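Local structure of ABC transporter substrate-binding protein (Rhizobium radiobacter, 6TFS) at residues A[246-251]-A[457-462]; A[368-373]-A[380-385]. The protein is a solute-binding protein that probably serves an ABC transporter and here holds an open-chain keto-sugar conjugate of glutamate. All coordinates share one frame; numbering follows the deposited sequence. Where two conformers were deposited one is given.

Contact 1. Residues A[246-251]-A[457-462]; sequences EPAELN and LTENLG. With N7T ((2~{S})-2-[[(3~{S},4~{R},5~{R})-3,4,5,6-tetrakis(oxidanyl)-2-oxidanylidene-hexyl]amino]pentanedioic acid), chain C.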
loop_
_atom_site.group_PDB
_atom_site.type_symbol
_atom_site.label_atom_id
_atom_site.label_comp_id
_atom_site.label_asym_id
_atom_site.label_seq_id
_atom_site.Cartn_x
_atom_site.Cartn_y
_atom_site.Cartn_z
ATOM N N GLU A 246 7.513 -8.018 5.426
ATOM C CA GLU A 246 6.210 -8.332 4.869
ATOM C C GLU A 246 5.316 -7.077 5.000
ATOM O O GLU A 246 5.559 -6.236 5.863
ATOM C CB GLU A 246 5.589 -9.515 5.636
ATOM C CG GLU A 246 6.191 -10.847 5.226
ATOM C CD GLU A 246 5.885 -12.033 6.126
ATOM O OE1 GLU A 246 5.197 -11.854 7.158
ATOM O OE2 GLU A 246 6.344 -13.151 5.795
ATOM N N PRO A 247 4.271 -6.926 4.167
ATOM C CA PRO A 247 3.897 -7.801 3.052
ATOM C C PRO A 247 4.692 -7.500 1.772
ATOM O O PRO A 247 5.242 -6.412 1.612
ATOM C CB PRO A 247 2.402 -7.503 2.887
ATOM C CG PRO A 247 2.234 -6.067 3.316
ATOM C CD PRO A 247 3.382 -5.745 4.252
ATOM N N ALA A 248 4.728 -8.465 0.854
ATOM C CA ALA A 248 5.347 -8.283 -0.442
ATOM C C ALA A 248 4.410 -7.419 -1.309
ATOM O O ALA A 248 3.191 -7.632 -1.316
ATOM C CB ALA A 248 5.602 -9.635 -1.099
ATOM N N GLU A 249 4.956 -6.412 -1.990
ATOM C CA GLU A 249 4.118 -5.576 -2.850
ATOM C C GLU A 249 4.136 -6.137 -4.259
ATOM O O GLU A 249 5.210 -6.354 -4.816
ATOM C CB GLU A 249 4.563 -4.107 -2.824
ATOM C CG GLU A 249 4.349 -3.454 -1.472
ATOM C CD GLU A 249 4.919 -2.051 -1.424
ATOM O OE1 GLU A 249 6.162 -1.919 -1.349
ATOM O OE2 GLU A 249 4.133 -1.082 -1.500
ATOM N N LEU A 250 2.950 -6.404 -4.817
ATOM C CA LEU A 250 2.843 -6.962 -6.163
ATOM C C LEU A 250 2.859 -5.883 -7.264
ATOM O O LEU A 250 2.083 -4.931 -7.220
ATOM C CB LEU A 250 1.600 -7.868 -6.286
ATOM C CG LEU A 250 1.285 -8.434 -7.690
ATOM C CD1 LEU A 250 2.411 -9.346 -8.234
ATOM C CD2 LEU A 250 -0.044 -9.138 -7.704
ATOM N N ASN A 251 3.709 -6.093 -8.268
ATOM C CA ASN A 251 3.825 -5.239 -9.441
ATOM C C ASN A 251 3.114 -5.883 -10.601
ATOM O O ASN A 251 3.307 -7.071 -10.869
ATOM C CB ASN A 251 5.280 -4.994 -9.808
ATOM C CG ASN A 251 6.111 -4.465 -8.677
ATOM O OD1 ASN A 251 6.005 -3.299 -8.315
ATOM N ND2 ASN A 251 6.997 -5.270 -8.147
ATOM N N LEU A 457 3.802 -9.448 -12.530
ATOM C CA LEU A 457 5.250 -9.540 -12.635
ATOM C C LEU A 457 5.745 -10.178 -11.359
ATOM O O LEU A 457 5.350 -11.303 -11.063
ATOM C CB LEU A 457 5.868 -8.158 -12.927
ATOM C CG LEU A 457 5.223 -7.414 -14.119
ATOM C CD1 LEU A 457 5.566 -5.969 -14.107
ATOM C CD2 LEU A 457 5.577 -8.058 -15.437
ATOM N N THR A 458 6.536 -9.467 -10.577
ATOM C CA THR A 458 7.044 -9.976 -9.316
ATOM C C THR A 458 6.434 -9.212 -8.165
ATOM O O THR A 458 5.968 -8.080 -8.318
ATOM C CB THR A 458 8.573 -9.816 -9.265
ATOM O OG1 THR A 458 8.893 -8.479 -9.672
ATOM C CG2 THR A 458 9.296 -10.831 -10.143
ATOM N N GLU A 459 6.462 -9.838 -7.006
ATOM C CA GLU A 459 6.101 -9.183 -5.770
ATOM C C GLU A 459 7.415 -9.033 -4.983
ATOM O O GLU A 459 8.317 -9.870 -5.111
ATOM C CB GLU A 459 5.007 -9.923 -4.987
ATOM C CG GLU A 459 5.418 -11.262 -4.406
ATOM C CD GLU A 459 4.305 -12.030 -3.723
ATOM O OE1 GLU A 459 3.141 -11.566 -3.729
ATOM O OE2 GLU A 459 4.606 -13.111 -3.178
ATOM N N ASN A 460 7.545 -7.945 -4.240
ATOM C CA ASN A 460 8.764 -7.710 -3.481
ATOM C C ASN A 460 8.512 -7.364 -2.054
ATOM O O ASN A 460 7.700 -6.483 -1.769
ATOM C CB ASN A 460 9.661 -6.621 -4.119
ATOM C CG ASN A 460 8.930 -5.487 -4.822
ATOM O OD1 ASN A 460 8.851 -5.455 -6.053
ATOM N ND2 ASN A 460 8.370 -4.550 -4.068
ATOM N N LEU A 461 9.270 -8.007 -1.151
ATOM C CA LEU A 461 9.251 -7.678 0.277
ATOM C C LEU A 461 9.936 -6.305 0.422
ATOM O O LEU A 461 10.748 -5.931 -0.429
ATOM C CB LEU A 461 10.038 -8.732 1.077
ATOM C CG LEU A 461 9.453 -10.162 1.130
ATOM C CD1 LEU A 461 10.496 -11.155 1.659
ATOM C CD2 LEU A 461 8.155 -10.219 1.977
ATOM N N GLY A 462 9.591 -5.572 1.477
ATOM C CA GLY A 462 10.202 -4.286 1.779
ATOM C C GLY A 462 11.629 -4.515 2.231
ATOM O O GLY A 462 11.890 -5.474 2.957
HETATM O OAN N7T C . 10.402 -2.669 -7.919
HETATM C CAM N7T C . 9.125 -2.099 -7.796
HETATM C CAL N7T C . 9.006 -1.531 -6.397
HETATM O OAT N7T C . 9.813 -0.379 -6.269
HETATM C CAK N7T C . 7.541 -1.234 -6.035
HETATM O OAS N7T C . 6.812 -2.441 -5.899
HETATM C CAJ N7T C . 7.417 -0.423 -4.752
HETATM O OAR N7T C . 7.944 -1.087 -3.640
HETATM C CAI N7T C . 5.987 -0.126 -4.327
HETATM O OAQ N7T C . 5.074 -0.966 -4.409
HETATM C CAH N7T C . 5.751 1.254 -3.685
HETATM N N N7T C . 4.513 1.297 -2.931
HETATM C CA N7T C . 3.437 1.898 -3.701
HETATM C C N7T C . 3.748 3.296 -4.184
HETATM O O N7T C . 4.255 4.139 -3.427
HETATM C CB N7T C . 2.166 1.856 -2.864
HETATM C CG N7T C . 0.902 2.245 -3.686
HETATM C CD N7T C . -0.406 2.047 -2.978
HETATM O OE1 N7T C . -1.459 2.278 -3.610
HETATM O OE2 N7T C . -0.478 1.653 -1.787
HETATM O OXT N7T C . 3.482 3.599 -5.372
HETATM O O HOH W 1 8.125 -3.640 -0.967
#

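Contact 2. Residues A[368-373]-A[380-385]; sequences AAWHQM and PIVLYG. With N7T ((2~{S})-2-[[(3~{S},4~{R},5~{R})-3,4,5,6-tetrakis(oxidanyl)-2-oxidanylidene-hexyl]amino]pentanedioic acid), chain C.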
loop_
_atom_site.group_PDB
_atom_site.type_symbol
_atom_site.label_atom_id
_atom_site.label_comp_id
_atom_site.label_asym_id
_atom_site.label_seq_id
_atom_site.Cartn_x
_atom_site.Cartn_y
_atom_site.Cartn_z
ATOM N N ALA A 368 4.964 10.919 -7.000
ATOM C CA ALA A 368 3.712 11.539 -6.540
ATOM C C ALA A 368 2.913 12.189 -7.675
ATOM O O ALA A 368 1.695 12.013 -7.718
ATOM C CB ALA A 368 3.981 12.539 -5.419
ATOM N N ALA A 369 3.588 12.907 -8.600
ATOM C CA ALA A 369 2.937 13.517 -9.771
ATOM C C ALA A 369 2.415 12.392 -10.689
ATOM O O ALA A 369 1.283 12.465 -11.169
ATOM C CB ALA A 369 3.912 14.422 -10.523
ATOM N N TRP A 370 3.222 11.319 -10.862
ATOM C CA TRP A 370 2.843 10.134 -11.639
ATOM C C TRP A 370 1.562 9.486 -11.063
ATOM O O TRP A 370 0.672 9.106 -11.838
ATOM C CB TRP A 370 4.011 9.140 -11.680
ATOM C CG TRP A 370 3.661 7.787 -12.215
ATOM C CD1 TRP A 370 3.634 7.408 -13.528
ATOM C CD2 TRP A 370 3.349 6.615 -11.447
ATOM N NE1 TRP A 370 3.337 6.071 -13.626
ATOM C CE2 TRP A 370 3.152 5.556 -12.364
ATOM C CE3 TRP A 370 3.259 6.343 -10.062
ATOM C CZ2 TRP A 370 2.845 4.252 -11.950
ATOM C CZ3 TRP A 370 2.979 5.040 -9.651
ATOM C CH2 TRP A 370 2.784 4.010 -10.589
ATOM N N HIS A 371 1.448 9.417 -9.705
ATOM C CA HIS A 371 0.259 8.878 -9.030
ATOM C C HIS A 371 -1.031 9.621 -9.466
ATOM O O HIS A 371 -2.064 8.981 -9.661
ATOM C CB HIS A 371 0.418 8.890 -7.489
ATOM C CG HIS A 371 0.946 7.604 -6.936
ATOM N ND1 HIS A 371 0.107 6.553 -6.650
ATOM C CD2 HIS A 371 2.220 7.237 -6.650
ATOM C CE1 HIS A 371 0.884 5.591 -6.179
ATOM N NE2 HIS A 371 2.162 5.956 -6.170
ATOM N N GLN A 372 -0.967 10.940 -9.635
ATOM C CA GLN A 372 -2.143 11.703 -10.042
ATOM C C GLN A 372 -2.410 11.619 -11.557
ATOM O O GLN A 372 -3.577 11.628 -11.954
ATOM C CB GLN A 372 -2.085 13.151 -9.519
ATOM C CG GLN A 372 -2.199 13.270 -7.981
ATOM C CD GLN A 372 -3.088 12.233 -7.317
ATOM O OE1 GLN A 372 -2.596 11.280 -6.697
ATOM N NE2 GLN A 372 -4.402 12.367 -7.440
HETATM N N MSE A 373 -1.357 11.501 -12.387
HETATM C CA MSE A 373 -1.498 11.335 -13.856
HETATM C C MSE A 373 -2.190 10.035 -14.252
HETATM O O MSE A 373 -3.108 10.066 -15.075
HETATM C CB MSE A 373 -0.143 11.409 -14.559
HETATM C CG MSE A 373 0.418 12.809 -14.574
HETATM SE SE MSE A 373 2.179 12.895 -15.380
HETATM C CE MSE A 373 1.675 12.715 -17.297
ATOM N N PRO A 380 -1.531 4.564 -21.218
ATOM C CA PRO A 380 -2.260 3.401 -21.769
ATOM C C PRO A 380 -2.016 2.110 -20.978
ATOM O O PRO A 380 -2.860 1.220 -20.976
ATOM C CB PRO A 380 -1.741 3.304 -23.212
ATOM C CG PRO A 380 -0.387 3.905 -23.166
ATOM C CD PRO A 380 -0.478 5.029 -22.149
ATOM N N ILE A 381 -0.839 2.015 -20.337
ATOM C CA ILE A 381 -0.405 0.914 -19.479
ATOM C C ILE A 381 0.138 1.550 -18.201
ATOM O O ILE A 381 0.823 2.571 -18.267
ATOM C CB ILE A 381 0.638 -0.040 -20.157
ATOM C CG1 ILE A 381 0.064 -0.678 -21.447
ATOM C CG2 ILE A 381 1.124 -1.139 -19.179
ATOM C CD1 ILE A 381 1.113 -1.289 -22.370
ATOM N N VAL A 382 -0.168 0.939 -17.046
ATOM C CA VAL A 382 0.286 1.411 -15.742
ATOM C C VAL A 382 1.054 0.313 -15.032
ATOM O O VAL A 382 0.490 -0.745 -14.734
ATOM C CB VAL A 382 -0.868 1.976 -14.858
ATOM C CG1 VAL A 382 -0.369 2.366 -13.451
ATOM C CG2 VAL A 382 -1.567 3.151 -15.539
ATOM N N LEU A 383 2.352 0.572 -14.768
ATOM C CA LEU A 383 3.187 -0.323 -13.990
ATOM C C LEU A 383 3.011 0.125 -12.522
ATOM O O LEU A 383 3.582 1.124 -12.099
ATOM C CB LEU A 383 4.658 -0.278 -14.451
ATOM C CG LEU A 383 5.642 -1.118 -13.613
ATOM C CD1 LEU A 383 5.298 -2.585 -13.656
ATOM C CD2 LEU A 383 7.076 -0.866 -14.014
ATOM N N TYR A 384 2.165 -0.591 -11.778
ATOM C CA TYR A 384 1.798 -0.262 -10.398
ATOM C C TYR A 384 2.218 -1.359 -9.416
ATOM O O TYR A 384 2.038 -2.544 -9.691
ATOM C CB TYR A 384 0.267 -0.052 -10.312
ATOM C CG TYR A 384 -0.164 0.844 -9.167
ATOM C CD1 TYR A 384 -0.224 2.225 -9.324
ATOM C CD2 TYR A 384 -0.526 0.308 -7.934
ATOM C CE1 TYR A 384 -0.633 3.056 -8.276
ATOM C CE2 TYR A 384 -0.934 1.126 -6.881
ATOM C CZ TYR A 384 -0.986 2.503 -7.057
ATOM O OH TYR A 384 -1.381 3.336 -6.036
ATOM N N GLY A 385 2.738 -0.941 -8.267
ATOM C CA GLY A 385 3.144 -1.843 -7.192
ATOM C C GLY A 385 2.338 -1.591 -5.938
ATOM O O GLY A 385 2.173 -0.433 -5.545
HETATM O OAN N7T C . 10.402 -2.669 -7.919
HETATM C CAM N7T C . 9.125 -2.099 -7.796
HETATM C CAL N7T C . 9.006 -1.531 -6.397
HETATM O OAT N7T C . 9.813 -0.379 -6.269
HETATM C CAK N7T C . 7.541 -1.234 -6.035
HETATM O OAS N7T C . 6.812 -2.441 -5.899
HETATM C CAJ N7T C . 7.417 -0.423 -4.752
HETATM O OAR N7T C . 7.944 -1.087 -3.640
HETATM C CAI N7T C . 5.987 -0.126 -4.327
HETATM O OAQ N7T C . 5.074 -0.966 -4.409
HETATM C CAH N7T C . 5.751 1.254 -3.685
HETATM N N N7T C . 4.513 1.297 -2.931
HETATM C CA N7T C . 3.437 1.898 -3.701
HETATM C C N7T C . 3.748 3.296 -4.184
HETATM O O N7T C . 4.255 4.139 -3.427
HETATM C CB N7T C . 2.166 1.856 -2.864
HETATM C CG N7T C . 0.902 2.245 -3.686
HETATM C CD N7T C . -0.406 2.047 -2.978
HETATM O OE1 N7T C . -1.459 2.278 -3.610
HETATM O OE2 N7T C . -0.478 1.653 -1.787
HETATM O OXT N7T C . 3.482 3.599 -5.372
HETATM O O HOH W 2 3.522 3.055 -15.320
#

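Contact 1. Residues A[246-251]-A[457-462]
Asn251 and Asn460 meet on the ligand side of two antiparallel strands, their side chains crossing at about a right angle and their amide planes 40° apart. Strand 248-251 and strand 457-462, parts of the longer strands 240-255 and 454-467 of a mixed sheet, approach to 4.0 Å between axes, with Glu249-Asn460 the hydrogen-bonded and Leu250-Glu459 the non-hydrogen-bonded pair. The tight part lies around Asn251. Asn251 ND2 gives one hydrogen to Asn460 OD1 (2.8 Å), which sits in the plane of the donor amide, and the other to Thr458 O (3.0 Å). Backbone N of Asn251 binds that same carbonyl from the opposite face, so Thr458 O is gripped twice by one residue. With ND2 thus committed, Asn251 OD1 faces the bound N7T and accepts from hydroxyl OAS at 2.7 Å, while Asn460 ND2 donates to OAS at 3.2 Å. Glu249, on this same pocket-lining face, has CG anti to its carbonyl carbon (chi1 -67°) and an extended chain that carries the carboxylate to the ligand: OE1 takes the OAR hydroxyl, and OE2 the amine N at 2.8 Å. A water donates to OE1 and accepts from Asn460 ND2. On the Leu250 face, Ala248 CB rests on Glu459 CG (3.7 Å), whose carboxylate is bound by Ser298. The corner at 246-247 is looser: exposed Glu246 merely runs beside Leu461, CG to CD2 3.8 Å. The amide-to-amide bond fixes which way both asparagines are flipped, giving OAS an acceptor and a donor, and the carboxylate of Glu249 would probably favour a protonated ligand amine.

Contact 2. Residues A[368-373]-A[380-385]
Helix 368-373, which offers Trp370 and His371, runs above strand 381-385 with its axis 10.9 Å away, and the N-to-C directions diverge by 127°. At that spacing the backbones do not meet, and long aromatic side chains bridge the gap to Val382, Leu383 and Tyr384. Trp370 has CG anti to its backbone N (chi1 169°), which sends the indole down to the strand. The edge of its six-membered ring arrives first: CZ2 lies 3.2 Å from Leu383 O, close to the ring plane, and CH2 is 3.7 Å from Tyr384 CD1. The Trp370 and Tyr384 planes are only 23° apart, yet the rings are slid so far aside that they barely overlap. Indole NE1 is bound by Val335 O, with a weak second link to a water that accepts from Leu383 N. Trp370, His371 and Tyr384 thus form an aromatic cluster between consecutive helix and strand, and in this member of solute-binding family 5 His371 and Tyr384 of the cluster line the ligand pocket, with Trp370 packed behind them. Trp370 CZ3 sits 3.7 Å above one face of the His371 imidazole, offset toward its rim. At the edge of the imidazole, His371 NE2 donates to N7T OXT (2.8 Å), and ND1 is paired with Arg375, which suits a ring with one acceptor and one donor nitrogen. Tyr384 OH, 3.2 Å from His371 CE1 and in the imidazole plane, donates to N7T OE1 at 2.6 Å and also meets Arg375. A phenylalanine at Tyr384 would keep the ring beside Trp370 but would probably leave ligand OE1 without its hydroxyl donor and Arg375 NH2 without that partner.

How the contacts relate
Strands 240-255 and 381-386 are antiparallel neighbours in one mixed sheet, so contacts 1 and 2 abut although their centres lie about 17 Å apart. Asn251 OD1 packs 3.4 Å from Gly385 CA, and Leu457 CD1 meets Leu383 CD1 at 3.4 Å. Along the chain, contact 2 falls between the two strands that contact 1 joins. They divide N7T between them: contact 1 binds sugar hydroxyls and the amine, while contact 2 binds a carboxylate oxygen from each end of the glutamate moiety. Thr26, Arg284, His367 and Arg388 add further hydrogen bonds. The magnesium-site residue Cys453 stands apart, its side chain about 11 Å from that of Val382.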